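Local coordinates for tailspike protein (Siphovirus 9NA, PDB 3RIQ) that binds Salmonella lipopolysaccharide, the receptor of the phage, and, as an endorhamnosidase, probably cleaves its polysaccharide chain, at residues H175-S180 against G204-G209; L371-C376 against A389-G394; V282-G287 against W326-K331; S504-S509 against G518-T523; I64-L69 against H86-P91. One frame throughout, in Å; residues are numbered along the deposited sequence. Where two conformers were deposited one is given.

Contact 1: H175-S180 against G204-G209; sequences HILVES and GNKVVG
Leu177, Val178 and Glu179 pair in parallel with Lys206, Val207 and Val208, the axes of strands 176-179 and 206-208 diverging by 19° and approaching to 4.8 Å. Backbone bonds alternate between the two strands: Lys206 N gives to Ile176 O, Val178 N to Lys206 O, Val208 N to Val178 O and Ser180 N to Val208 O. At the start of the pairing a side chain takes over. Asn205 OD1 accepts from Ile176 N at 2.9 Å, the donor lying in the plane of the amide carbonyl. A chi1 of -67° sets Asn205 CG beside its own backbone N, and ND2 is held by Asn225 OD1 and Cys173 O, so both polar ends of this buried amide are bonded. At the corner, Gly204 CA sits over a face of the His175 ring, 4.0 Å from its centroid in a CH-pi contact that the lack of a side chain permits. Leu177 CD1 reaches Val208 CG2 at 3.9 Å and also meets CG and CD of Lys206, whose NZ forms a salt bridge with Asp232. On this same face Glu179 OE2 is bonded to His160 NE2 of the second subunit. Branched apolar Val178 and Val207 occupy the other face, packing on Phe170 and on Ile191 and Phe193 respectively. Stacked like this, the two strands lie on successive coils of a right-handed parallel beta-helix, one face turned to its core and the other to the trimer interface.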
# COMPACT_ATOMS: atom_id res chain seq x y z
N HIS A 175 25.25 12.22 3.95
CA HIS A 175 24.41 12.82 2.92
C HIS A 175 24.84 12.42 1.52
O HIS A 175 24.87 13.25 0.59
CB HIS A 175 24.29 14.33 3.13
CG HIS A 175 23.60 14.68 4.42
ND1 HIS A 175 22.23 14.59 4.58
CD2 HIS A 175 24.10 15.01 5.63
CE1 HIS A 175 21.92 14.89 5.82
NE2 HIS A 175 23.04 15.15 6.48
N ILE A 176 25.19 11.13 1.38
CA ILE A 176 25.37 10.57 0.04
C ILE A 176 23.99 10.14 -0.48
O ILE A 176 23.27 9.37 0.17
CB ILE A 176 26.31 9.33 0.07
CG1 ILE A 176 27.66 9.70 0.73
CG2 ILE A 176 26.45 8.76 -1.34
CD1 ILE A 176 28.45 10.77 0.01
N LEU A 177 23.61 10.65 -1.66
CA LEU A 177 22.38 10.18 -2.32
C LEU A 177 22.74 9.43 -3.57
O LEU A 177 23.41 9.99 -4.44
CB LEU A 177 21.50 11.40 -2.70
CG LEU A 177 20.29 11.09 -3.59
CD1 LEU A 177 19.28 10.12 -2.89
CD2 LEU A 177 19.60 12.41 -3.95
N VAL A 178 22.35 8.15 -3.65
CA VAL A 178 22.55 7.35 -4.85
C VAL A 178 21.21 7.12 -5.53
O VAL A 178 20.34 6.44 -4.96
CB VAL A 178 23.22 5.99 -4.53
CG1 VAL A 178 23.55 5.24 -5.83
CG2 VAL A 178 24.45 6.18 -3.67
N GLU A 179 21.04 7.71 -6.70
CA GLU A 179 19.77 7.59 -7.43
C GLU A 179 19.87 6.53 -8.51
O GLU A 179 20.78 6.56 -9.34
CB GLU A 179 19.38 8.90 -8.09
CG GLU A 179 18.95 9.96 -7.03
CD GLU A 179 18.50 11.29 -7.63
OE1 GLU A 179 18.97 11.67 -8.74
OE2 GLU A 179 17.73 12.00 -6.95
N SER A 180 18.92 5.60 -8.49
CA SER A 180 18.69 4.68 -9.61
C SER A 180 19.92 3.90 -10.10
O SER A 180 20.25 3.94 -11.30
CB SER A 180 18.03 5.43 -10.77
OG SER A 180 17.78 4.52 -11.82
N GLY A 204 22.03 10.58 6.61
CA GLY A 204 21.62 11.12 5.33
C GLY A 204 22.00 10.27 4.12
O GLY A 204 21.85 10.73 3.01
N ASN A 205 22.53 9.06 4.34
CA ASN A 205 23.03 8.22 3.27
C ASN A 205 21.88 7.36 2.79
O ASN A 205 21.21 6.65 3.60
CB ASN A 205 24.17 7.35 3.77
CG ASN A 205 25.38 8.16 4.14
OD1 ASN A 205 25.74 9.13 3.43
ND2 ASN A 205 26.08 7.73 5.19
N LYS A 206 21.57 7.45 1.51
CA LYS A 206 20.35 6.81 0.98
C LYS A 206 20.51 6.32 -0.46
O LYS A 206 21.29 6.92 -1.24
CB LYS A 206 19.17 7.77 1.11
CG LYS A 206 19.14 8.94 0.23
CD LYS A 206 17.95 9.82 0.61
CE LYS A 206 18.09 10.29 2.07
NZ LYS A 206 17.03 11.17 2.53
N VAL A 207 19.79 5.27 -0.80
CA VAL A 207 19.64 4.82 -2.18
C VAL A 207 18.17 4.98 -2.54
O VAL A 207 17.29 4.55 -1.77
CB VAL A 207 20.07 3.34 -2.31
CG1 VAL A 207 19.89 2.79 -3.76
CG2 VAL A 207 21.56 3.18 -1.83
N VAL A 208 17.88 5.56 -3.71
CA VAL A 208 16.49 5.73 -4.18
C VAL A 208 16.38 5.31 -5.63
O VAL A 208 17.03 5.92 -6.48
CB VAL A 208 16.06 7.24 -4.06
CG1 VAL A 208 14.61 7.43 -4.57
CG2 VAL A 208 16.24 7.74 -2.62
N GLY A 209 15.54 4.30 -5.92
CA GLY A 209 15.33 3.91 -7.32
C GLY A 209 16.21 2.76 -7.74
O GLY A 209 17.20 2.45 -7.04
O HOH W 1 20.37 13.72 3.20

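Contact 2: L371-C376 against A389-G394; sequences LNQIVC and AYTTQG
Gln373 and Ala389 make the main side-chain contact, a methyl over an amide, with CB of Ala389 lying 3.7 Å from Gln373 CD. CG, OE1 and NE2 of Gln373 are almost equally far from that methyl, which therefore rests over the flat of the amide; a small side chain suits so close a fit. The bend at chi2 (-76°) turns Gln373 CD back to this position. A second contact is made by Asn372 OD1, 3.4 Å from Gly394 CA, where a CB on Gly394 would clash with that oxygen; Asn372 OD1 itself accepts from Tyr395 N.

Polar linkage across the contact runs through one water. It accepts from Gln373 NE2 at 2.9 Å, donates to Leu371 O at 2.8 Å and donates to Gln393 O at 2.8 Å. The other end of the amide, Gln373 OE1, takes the N-H of Ala364. Within 389-394, Thr391 OG1 accepts from Gln393 N at 3.1 Å, an ST turn that shapes the loop leading to strand 397-399, the next coil of the beta-helix. Glutamine at 373 thus serves as a flat surface for a methyl, a donor to water and an acceptor from Ala364, and the solvent molecule satisfies two carbonyls that could not bond to each other.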
# COMPACT_ATOMS: atom_id res chain seq x y z
N LEU A 371 9.08 -25.01 10.25
CA LEU A 371 9.13 -23.62 10.65
C LEU A 371 7.74 -22.98 10.52
O LEU A 371 6.93 -23.41 9.73
CB LEU A 371 10.16 -22.85 9.79
CG LEU A 371 11.57 -23.41 9.85
CD1 LEU A 371 12.45 -22.55 8.94
CD2 LEU A 371 12.10 -23.42 11.28
N ASN A 372 7.50 -21.95 11.31
CA ASN A 372 6.23 -21.23 11.31
C ASN A 372 6.13 -20.16 10.21
O ASN A 372 7.15 -19.72 9.68
CB ASN A 372 6.01 -20.63 12.70
CG ASN A 372 6.05 -21.68 13.78
OD1 ASN A 372 5.39 -22.71 13.67
ND2 ASN A 372 6.82 -21.44 14.79
N GLN A 373 4.91 -19.79 9.82
CA GLN A 373 4.75 -18.77 8.77
C GLN A 373 5.14 -17.40 9.27
O GLN A 373 5.87 -16.71 8.60
CB GLN A 373 3.31 -18.75 8.22
CG GLN A 373 2.87 -20.12 7.69
CD GLN A 373 3.47 -20.48 6.36
OE1 GLN A 373 3.36 -19.73 5.40
NE2 GLN A 373 4.09 -21.65 6.29
N ILE A 374 4.64 -17.01 10.44
CA ILE A 374 4.93 -15.72 11.06
C ILE A 374 5.34 -16.02 12.50
O ILE A 374 4.67 -16.80 13.20
CB ILE A 374 3.69 -14.80 11.02
CG1 ILE A 374 3.39 -14.38 9.59
CG2 ILE A 374 3.89 -13.51 11.89
CD1 ILE A 374 2.16 -13.47 9.42
N VAL A 375 6.46 -15.44 12.91
CA VAL A 375 6.97 -15.57 14.28
C VAL A 375 7.23 -14.20 14.88
O VAL A 375 7.83 -13.33 14.22
CB VAL A 375 8.32 -16.35 14.32
CG1 VAL A 375 8.92 -16.33 15.73
CG2 VAL A 375 8.13 -17.80 13.82
N CYS A 376 6.84 -14.02 16.15
CA CYS A 376 7.33 -12.88 16.94
C CYS A 376 7.81 -13.46 18.25
O CYS A 376 7.09 -14.26 18.92
CB CYS A 376 6.23 -11.87 17.26
SG CYS A 376 5.43 -11.11 15.82
N ALA A 389 -0.67 -20.70 4.15
CA ALA A 389 0.35 -21.73 4.21
C ALA A 389 -0.02 -22.82 3.22
O ALA A 389 -1.20 -23.17 3.08
CB ALA A 389 0.39 -22.30 5.62
N TYR A 390 0.97 -23.38 2.53
CA TYR A 390 0.74 -24.50 1.60
C TYR A 390 1.18 -25.81 2.24
O TYR A 390 1.39 -26.85 1.55
CB TYR A 390 1.52 -24.25 0.29
CG TYR A 390 1.03 -23.12 -0.62
CD1 TYR A 390 0.07 -22.18 -0.20
CD2 TYR A 390 1.60 -22.93 -1.89
CE1 TYR A 390 -0.36 -21.15 -1.03
CE2 TYR A 390 1.19 -21.86 -2.72
CZ TYR A 390 0.21 -20.97 -2.28
OH TYR A 390 -0.20 -19.90 -3.10
N THR A 391 1.34 -25.76 3.56
CA THR A 391 1.64 -26.92 4.39
C THR A 391 0.90 -26.81 5.73
O THR A 391 0.57 -25.68 6.18
CB THR A 391 3.16 -27.01 4.68
OG1 THR A 391 3.43 -28.17 5.51
CG2 THR A 391 3.66 -25.75 5.40
N THR A 392 0.66 -27.97 6.35
CA THR A 392 0.09 -28.06 7.70
C THR A 392 1.13 -27.98 8.81
O THR A 392 0.76 -27.93 9.99
CB THR A 392 -0.78 -29.35 7.91
OG1 THR A 392 0.03 -30.50 7.70
CG2 THR A 392 -1.95 -29.35 6.91
N GLN A 393 2.42 -27.97 8.47
CA GLN A 393 3.47 -27.84 9.49
C GLN A 393 3.35 -26.55 10.28
O GLN A 393 3.07 -25.46 9.72
CB GLN A 393 4.87 -27.86 8.88
CG GLN A 393 5.27 -29.19 8.31
CD GLN A 393 6.75 -29.25 7.92
OE1 GLN A 393 7.41 -28.22 7.72
NE2 GLN A 393 7.28 -30.47 7.80
N GLY A 394 3.57 -26.66 11.59
CA GLY A 394 3.75 -25.47 12.43
C GLY A 394 2.51 -24.60 12.60
O GLY A 394 1.35 -25.10 12.56
O HOH W 2 4.59 -23.67 8.28

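Contact 3: V282-G287 against W326-K331; sequences VNADTG and WWDGQK
Val282 pairs in parallel with Trp327 where strands 281-282 and 326-327, on successive coils of the right-handed beta-helix, run out into loops. Val282 N donates to Trp326 O at 3.0 Å, and the return bond from Asp328 N to Val282 O is weak. The CB atoms of Val282 and Trp327 meet on one face of the sheet at 4.1 Å. Next along, Asn283 crosses Trp326 at about a right angle: its ND2 stands 3.2 Å above one face of the indole, offset toward the rim, with the amide and ring planes 54° apart. That ND2 is bonded to Asp281 OD1, which fixes the amide over the ring. Ala284 and Asp285 then present consecutive backbone N-H groups to a single carboxylate. Ala284 N reaches Asp328 OD1 at 2.7 Å from above the carboxylate plane, and Asp285 N meets OD2 of Asp328 on its syn side, tilted out of the plane, at 3.0 Å. A chi1 of 74° puts Asp328 CG between its own backbone N and carbonyl carbon, and the carboxylate beyond it takes both N-H groups; a two-oxygen acceptor suits the turning backbone. The carboxylate of Asp285 is itself held in salt bridges to Arg261 and Arg292. One water donates to Asp285 OD2 and to Asp328 OD2, each at 2.9 Å.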
# COMPACT_ATOMS: atom_id res chain seq x y z
N VAL A 282 16.89 -6.47 8.72
CA VAL A 282 17.00 -5.21 9.46
C VAL A 282 17.20 -5.58 10.93
O VAL A 282 16.36 -5.28 11.79
CB VAL A 282 15.77 -4.30 9.22
CG1 VAL A 282 15.96 -2.93 9.90
CG2 VAL A 282 15.55 -4.08 7.71
N ASN A 283 18.29 -6.31 11.20
CA ASN A 283 18.65 -6.68 12.57
C ASN A 283 19.86 -5.89 13.05
O ASN A 283 20.72 -5.48 12.24
CB ASN A 283 18.99 -8.18 12.63
CG ASN A 283 17.75 -9.06 12.55
OD1 ASN A 283 17.25 -9.55 13.58
ND2 ASN A 283 17.22 -9.25 11.34
N ALA A 284 19.97 -5.73 14.37
CA ALA A 284 21.12 -5.01 14.97
C ALA A 284 21.98 -5.93 15.84
O ALA A 284 23.19 -5.75 15.86
CB ALA A 284 20.62 -3.82 15.79
N ASP A 285 21.38 -6.90 16.54
CA ASP A 285 22.14 -7.90 17.31
C ASP A 285 22.04 -9.26 16.62
O ASP A 285 20.98 -9.61 16.05
CB ASP A 285 21.57 -8.03 18.73
CG ASP A 285 21.84 -6.83 19.60
OD1 ASP A 285 22.92 -6.20 19.46
OD2 ASP A 285 20.95 -6.50 20.42
N THR A 286 23.10 -10.06 16.71
CA THR A 286 23.06 -11.42 16.16
C THR A 286 23.98 -12.34 16.97
O THR A 286 24.92 -11.86 17.61
CB THR A 286 23.44 -11.45 14.66
OG1 THR A 286 23.11 -12.73 14.12
CG2 THR A 286 24.93 -11.20 14.43
N GLY A 287 23.67 -13.64 16.99
CA GLY A 287 24.52 -14.60 17.71
C GLY A 287 24.37 -14.45 19.22
O GLY A 287 23.33 -13.98 19.70
N TRP A 326 12.68 -9.84 7.95
CA TRP A 326 12.80 -9.83 9.40
C TRP A 326 13.60 -8.66 9.97
O TRP A 326 14.31 -7.93 9.24
CB TRP A 326 13.33 -11.16 9.96
CG TRP A 326 14.82 -11.45 9.87
CD1 TRP A 326 15.70 -11.16 8.85
CD2 TRP A 326 15.56 -12.23 10.83
NE1 TRP A 326 16.97 -11.69 9.14
CE2 TRP A 326 16.90 -12.35 10.35
CE3 TRP A 326 15.21 -12.85 12.04
CZ2 TRP A 326 17.89 -13.06 11.05
CZ3 TRP A 326 16.20 -13.58 12.74
CH2 TRP A 326 17.51 -13.67 12.24
N TRP A 327 13.44 -8.50 11.28
CA TRP A 327 14.04 -7.39 12.03
C TRP A 327 14.13 -7.78 13.49
O TRP A 327 13.47 -8.74 13.94
CB TRP A 327 13.20 -6.09 11.90
CG TRP A 327 11.75 -6.30 12.31
CD1 TRP A 327 11.23 -6.18 13.58
CD2 TRP A 327 10.69 -6.73 11.47
NE1 TRP A 327 9.87 -6.50 13.57
CE2 TRP A 327 9.52 -6.84 12.29
CE3 TRP A 327 10.60 -7.02 10.10
CZ2 TRP A 327 8.28 -7.27 11.77
CZ3 TRP A 327 9.37 -7.41 9.58
CH2 TRP A 327 8.22 -7.52 10.42
N ASP A 328 14.97 -7.06 14.22
CA ASP A 328 14.95 -7.14 15.71
C ASP A 328 14.76 -5.71 16.24
O ASP A 328 14.38 -4.80 15.50
CB ASP A 328 16.21 -7.81 16.31
CG ASP A 328 17.45 -6.92 16.25
OD1 ASP A 328 17.45 -5.99 15.42
OD2 ASP A 328 18.41 -7.16 17.03
N GLY A 329 15.10 -5.51 17.50
CA GLY A 329 15.00 -4.22 18.15
C GLY A 329 13.56 -3.90 18.55
O GLY A 329 12.66 -4.75 18.50
N GLN A 330 13.38 -2.68 19.01
CA GLN A 330 12.05 -2.24 19.46
C GLN A 330 11.74 -0.86 18.97
O GLN A 330 12.61 -0.16 18.48
CB GLN A 330 11.93 -2.31 20.99
CG GLN A 330 12.88 -1.37 21.78
CD GLN A 330 12.56 -1.43 23.27
OE1 GLN A 330 11.48 -1.00 23.72
NE2 GLN A 330 13.45 -2.05 24.04
N LYS A 331 10.46 -0.52 19.08
CA LYS A 331 9.91 0.76 18.63
C LYS A 331 10.05 0.96 17.12
O LYS A 331 9.96 2.08 16.62
CB LYS A 331 10.53 1.93 19.39
CG LYS A 331 10.19 1.91 20.88
CD LYS A 331 10.94 3.02 21.65
CE LYS A 331 10.09 4.32 21.61
NZ LYS A 331 10.75 5.58 22.01
O HOH W 3 16.89 -3.41 14.07
O HOH W 4 18.75 -5.16 19.06

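Contact 4: S504-S509 against G518-T523; sequences SQLPES and GFFFGT
Phe520 turns one face of its ring to the backbone of Leu506, whose N lies 3.8 Å above the ring plane and toward the rim. The Leu506 side chain crosses the ring obliquely, with CB 3.9 Å from Phe520 CD1. Gln505 runs beside the ring and points the same way, its CD 3.8 Å from Phe520 CE2; its amide plane and the ring plane are 62° apart, so they do not stack. CB of Phe520 points toward the 504-506 loop, chi1 (68°) sets CG between the backbone N and the carbonyl carbon, and Ser504 O comes within 3.5 Å of Phe520 CB.

Strand 516-521, which carries Phe520, is an outer strand, within this chain, of the three-stranded antiparallel sheet that ends the chain, well beyond the beta-helix. Across this strand the side chains part: Phe520 faces the loop, while Phe519 points away from it to pack on Ile517 of the third subunit and Ile499 of the second. Leu506 is shared as well, for it also touches Phe494 of the second subunit. Its CD1 lies 3.8 Å from Gly518 O, and a CB on Gly518 would clash with this Leu506 CD1. At Ser504, CA makes a CA-H...O contact with Phe521 O at 3.1 Å.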
# COMPACT_ATOMS: atom_id res chain seq x y z
N SER A 504 -28.56 -39.38 35.02
CA SER A 504 -28.80 -39.80 36.40
C SER A 504 -29.33 -38.58 37.14
O SER A 504 -29.47 -37.50 36.54
CB SER A 504 -27.49 -40.35 37.02
OG SER A 504 -26.47 -39.35 37.05
N GLN A 505 -29.60 -38.75 38.43
CA GLN A 505 -30.16 -37.69 39.27
C GLN A 505 -29.48 -36.31 39.06
O GLN A 505 -28.27 -36.16 39.28
CB GLN A 505 -30.02 -38.10 40.73
CG GLN A 505 -30.59 -37.12 41.71
CD GLN A 505 -32.07 -36.94 41.53
OE1 GLN A 505 -32.55 -35.80 41.37
NE2 GLN A 505 -32.81 -38.04 41.53
N LEU A 506 -30.29 -35.32 38.68
CA LEU A 506 -29.84 -33.96 38.57
C LEU A 506 -29.85 -33.30 39.94
O LEU A 506 -30.88 -33.34 40.63
CB LEU A 506 -30.82 -33.20 37.67
CG LEU A 506 -30.49 -32.92 36.23
CD1 LEU A 506 -31.54 -31.94 35.71
CD2 LEU A 506 -29.04 -32.35 36.06
N PRO A 507 -28.73 -32.70 40.37
CA PRO A 507 -28.76 -31.95 41.64
C PRO A 507 -29.37 -30.56 41.44
O PRO A 507 -29.40 -30.03 40.30
CB PRO A 507 -27.28 -31.88 42.03
CG PRO A 507 -26.55 -31.85 40.70
CD PRO A 507 -27.39 -32.68 39.74
N GLU A 508 -29.84 -29.97 42.54
CA GLU A 508 -30.43 -28.63 42.52
C GLU A 508 -29.46 -27.58 41.94
O GLU A 508 -29.89 -26.65 41.26
CB GLU A 508 -30.91 -28.24 43.91
CG GLU A 508 -32.05 -29.16 44.40
CD GLU A 508 -32.61 -28.85 45.78
OE1 GLU A 508 -32.05 -27.98 46.51
OE2 GLU A 508 -33.62 -29.48 46.15
N SER A 509 -28.16 -27.74 42.21
CA SER A 509 -27.13 -26.83 41.69
C SER A 509 -27.03 -26.84 40.14
O SER A 509 -26.46 -25.91 39.58
CB SER A 509 -25.77 -27.22 42.25
OG SER A 509 -25.53 -28.59 41.95
N GLY A 518 -35.01 -29.15 34.13
CA GLY A 518 -34.08 -30.05 33.44
C GLY A 518 -34.63 -31.45 33.55
O GLY A 518 -35.16 -31.82 34.60
N PHE A 519 -34.55 -32.21 32.46
CA PHE A 519 -34.96 -33.60 32.48
C PHE A 519 -33.80 -34.51 32.91
O PHE A 519 -32.63 -34.22 32.67
CB PHE A 519 -35.44 -34.06 31.10
CG PHE A 519 -36.77 -33.45 30.67
CD1 PHE A 519 -36.85 -32.16 30.12
CD2 PHE A 519 -37.94 -34.19 30.79
CE1 PHE A 519 -38.11 -31.65 29.70
CE2 PHE A 519 -39.17 -33.69 30.37
CZ PHE A 519 -39.25 -32.41 29.84
N PHE A 520 -34.14 -35.62 33.55
CA PHE A 520 -33.14 -36.61 33.90
C PHE A 520 -33.75 -37.99 34.04
O PHE A 520 -34.97 -38.13 34.23
CB PHE A 520 -32.40 -36.22 35.19
CG PHE A 520 -33.26 -36.28 36.43
CD1 PHE A 520 -34.07 -35.20 36.81
CD2 PHE A 520 -33.25 -37.44 37.23
CE1 PHE A 520 -34.85 -35.28 37.98
CE2 PHE A 520 -34.02 -37.53 38.38
CZ PHE A 520 -34.80 -36.46 38.77
N PHE A 521 -32.90 -38.99 33.95
CA PHE A 521 -33.29 -40.38 34.23
C PHE A 521 -32.94 -40.82 35.64
O PHE A 521 -31.80 -40.64 36.09
CB PHE A 521 -32.66 -41.33 33.22
CG PHE A 521 -33.24 -41.21 31.83
CD1 PHE A 521 -32.58 -40.46 30.83
CD2 PHE A 521 -34.46 -41.82 31.51
CE1 PHE A 521 -33.12 -40.34 29.53
CE2 PHE A 521 -35.01 -41.70 30.22
CZ PHE A 521 -34.33 -40.95 29.23
N GLY A 522 -33.92 -41.42 36.32
CA GLY A 522 -33.78 -41.94 37.68
C GLY A 522 -33.06 -43.29 37.69
O GLY A 522 -32.63 -43.77 36.64
N THR A 523 -32.94 -43.90 38.86
CA THR A 523 -32.12 -45.12 39.03
C THR A 523 -32.65 -46.35 38.32
O THR A 523 -31.89 -47.29 38.05
CB THR A 523 -31.91 -45.50 40.50
OG1 THR A 523 -33.18 -45.62 41.14
CG2 THR A 523 -31.05 -44.46 41.22

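Contact 5: I64-L69 against H86-P91; sequences IGDGVL and HTKTTP
Ile64 and His86 stand side by side on one face of a parallel pairing, Ile64 CG1 being 4.2 Å from His86 CB, at a point where one coil of the right-handed beta-helix turns its corner into strand 67-72 while the next leaves the helix for a long excursion. The backbones join through Gly65 N and His86 O at 3.1 Å, and a weak bond from Lys88 N returns to Gly65 O.

Asp66 then takes up the pairing with its side chain. A chi1 of -66° lays its CG beside the backbone N, and the carboxylate accepts N-H and O-H groups of 88-89. OD1 of Asp66 accepts from Thr89 N at 2.8 Å through its syn lone pair, the N-H pointing straight at it (179°); Lys88 N gives the same oxygen a weak second bond. OD2 of Asp66 takes the hydroxyl of Thr89 at 2.6 Å, on the syn side but tilted out of the carboxylate plane. Threonine suits this place because its OG1, anti to the carbonyl carbon (chi1 -58°), lies beside its own N, and both donors serve one carboxylate.

Two further side chains fix the bend from within 86-91. His86 ND1 donates in its ring plane to Thr87 O at 2.8 Å, and Thr87 OG1 donates to Thr89 O while accepting from Gly145 N. Lys88 runs its aliphatic chain past Asp66, with CE 3.5 Å from Asp66 OD2. Its NZ does not touch that carboxylate but weakly donates to a water, which also accepts from Asp66 N at 3.0 Å.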
# COMPACT_ATOMS: atom_id res chain seq x y z
N ILE A 64 37.93 0.43 -15.02
CA ILE A 64 38.18 -1.00 -15.14
C ILE A 64 39.36 -1.41 -14.28
O ILE A 64 40.44 -0.82 -14.39
CB ILE A 64 38.49 -1.38 -16.61
CG1 ILE A 64 37.34 -0.97 -17.53
CG2 ILE A 64 38.84 -2.90 -16.75
CD1 ILE A 64 37.71 -0.99 -19.04
N GLY A 65 39.19 -2.39 -13.39
CA GLY A 65 40.31 -2.83 -12.55
C GLY A 65 39.91 -4.00 -11.70
O GLY A 65 38.73 -4.28 -11.56
N ASP A 66 40.91 -4.64 -11.09
CA ASP A 66 40.69 -5.59 -10.01
C ASP A 66 41.15 -4.93 -8.72
O ASP A 66 42.32 -4.54 -8.62
CB ASP A 66 41.54 -6.84 -10.22
CG ASP A 66 41.15 -7.63 -11.44
OD1 ASP A 66 39.95 -7.65 -11.81
OD2 ASP A 66 42.06 -8.24 -12.02
N GLY A 67 40.28 -4.80 -7.75
CA GLY A 67 40.62 -4.15 -6.49
C GLY A 67 39.93 -2.79 -6.35
O GLY A 67 38.84 -2.56 -6.88
N VAL A 68 40.58 -1.88 -5.61
CA VAL A 68 39.95 -0.64 -5.18
C VAL A 68 40.52 0.60 -5.88
O VAL A 68 41.74 0.73 -6.04
CB VAL A 68 40.05 -0.48 -3.62
CG1 VAL A 68 41.49 -0.27 -3.15
CG2 VAL A 68 39.22 0.69 -3.14
N LEU A 69 39.63 1.51 -6.26
CA LEU A 69 40.01 2.86 -6.73
C LEU A 69 39.50 3.84 -5.65
O LEU A 69 38.29 3.95 -5.42
CB LEU A 69 39.36 3.12 -8.10
CG LEU A 69 39.50 4.54 -8.69
CD1 LEU A 69 41.00 4.94 -8.85
CD2 LEU A 69 38.81 4.58 -10.06
N HIS A 86 33.84 -1.72 -13.54
CA HIS A 86 33.93 -2.99 -14.26
C HIS A 86 35.18 -3.79 -13.85
O HIS A 86 36.28 -3.29 -13.89
CB HIS A 86 33.97 -2.68 -15.76
CG HIS A 86 33.64 -3.85 -16.66
ND1 HIS A 86 34.39 -5.02 -16.67
CD2 HIS A 86 32.70 -3.99 -17.63
CE1 HIS A 86 33.88 -5.85 -17.57
NE2 HIS A 86 32.87 -5.24 -18.18
N THR A 87 35.00 -5.04 -13.46
CA THR A 87 36.13 -5.90 -13.17
C THR A 87 37.14 -6.00 -14.34
O THR A 87 36.75 -5.90 -15.53
CB THR A 87 35.62 -7.33 -12.76
OG1 THR A 87 36.73 -8.09 -12.27
CG2 THR A 87 34.95 -8.08 -13.96
N LYS A 88 38.41 -6.21 -14.03
CA LYS A 88 39.38 -6.49 -15.09
C LYS A 88 39.39 -8.00 -15.40
O LYS A 88 39.19 -8.42 -16.54
CB LYS A 88 40.77 -5.96 -14.70
CG LYS A 88 41.84 -6.35 -15.75
CD LYS A 88 43.20 -5.65 -15.51
CE LYS A 88 43.82 -6.02 -14.14
NZ LYS A 88 45.20 -5.37 -13.87
N THR A 89 39.56 -8.81 -14.37
CA THR A 89 39.54 -10.28 -14.48
C THR A 89 38.10 -10.79 -14.39
O THR A 89 37.34 -10.31 -13.57
CB THR A 89 40.36 -10.91 -13.31
OG1 THR A 89 41.70 -10.41 -13.33
CG2 THR A 89 40.41 -12.44 -13.41
N THR A 90 37.72 -11.74 -15.24
CA THR A 90 36.40 -12.34 -15.18
C THR A 90 36.37 -13.33 -14.01
O THR A 90 37.21 -14.24 -13.96
CB THR A 90 36.05 -13.06 -16.50
OG1 THR A 90 36.04 -12.09 -17.56
CG2 THR A 90 34.68 -13.72 -16.38
N PRO A 91 35.45 -13.13 -13.05
CA PRO A 91 35.47 -13.99 -11.88
C PRO A 91 34.77 -15.32 -12.12
O PRO A 91 33.88 -15.39 -12.97
CB PRO A 91 34.63 -13.20 -10.87
CG PRO A 91 33.60 -12.49 -11.74
CD PRO A 91 34.44 -12.05 -12.93
O HOH W 5 43.55 -3.50 -11.80

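From the N terminus the contacts follow one another in series, none enclosing or crossing another. Contact 5 closes first, returning the chain after 16 residues at an early corner of the beta-helix. Contact 1 follows, joining strands of two later coils, its centre about 24 Å from that of contact 5. Contact 3 shuts a longer excursion of 38 residues, and contact 2 holds a short loop further along; their nearest atoms are about 6 Å apart. All four reach the same stack of parallel strands. Contact 4, its centre about 91 Å from that of contact 5, closes a loop of 8 residues leading into strand 516-521 of the terminal antiparallel sheet. Contacts 1 and 4 both touch the second subunit.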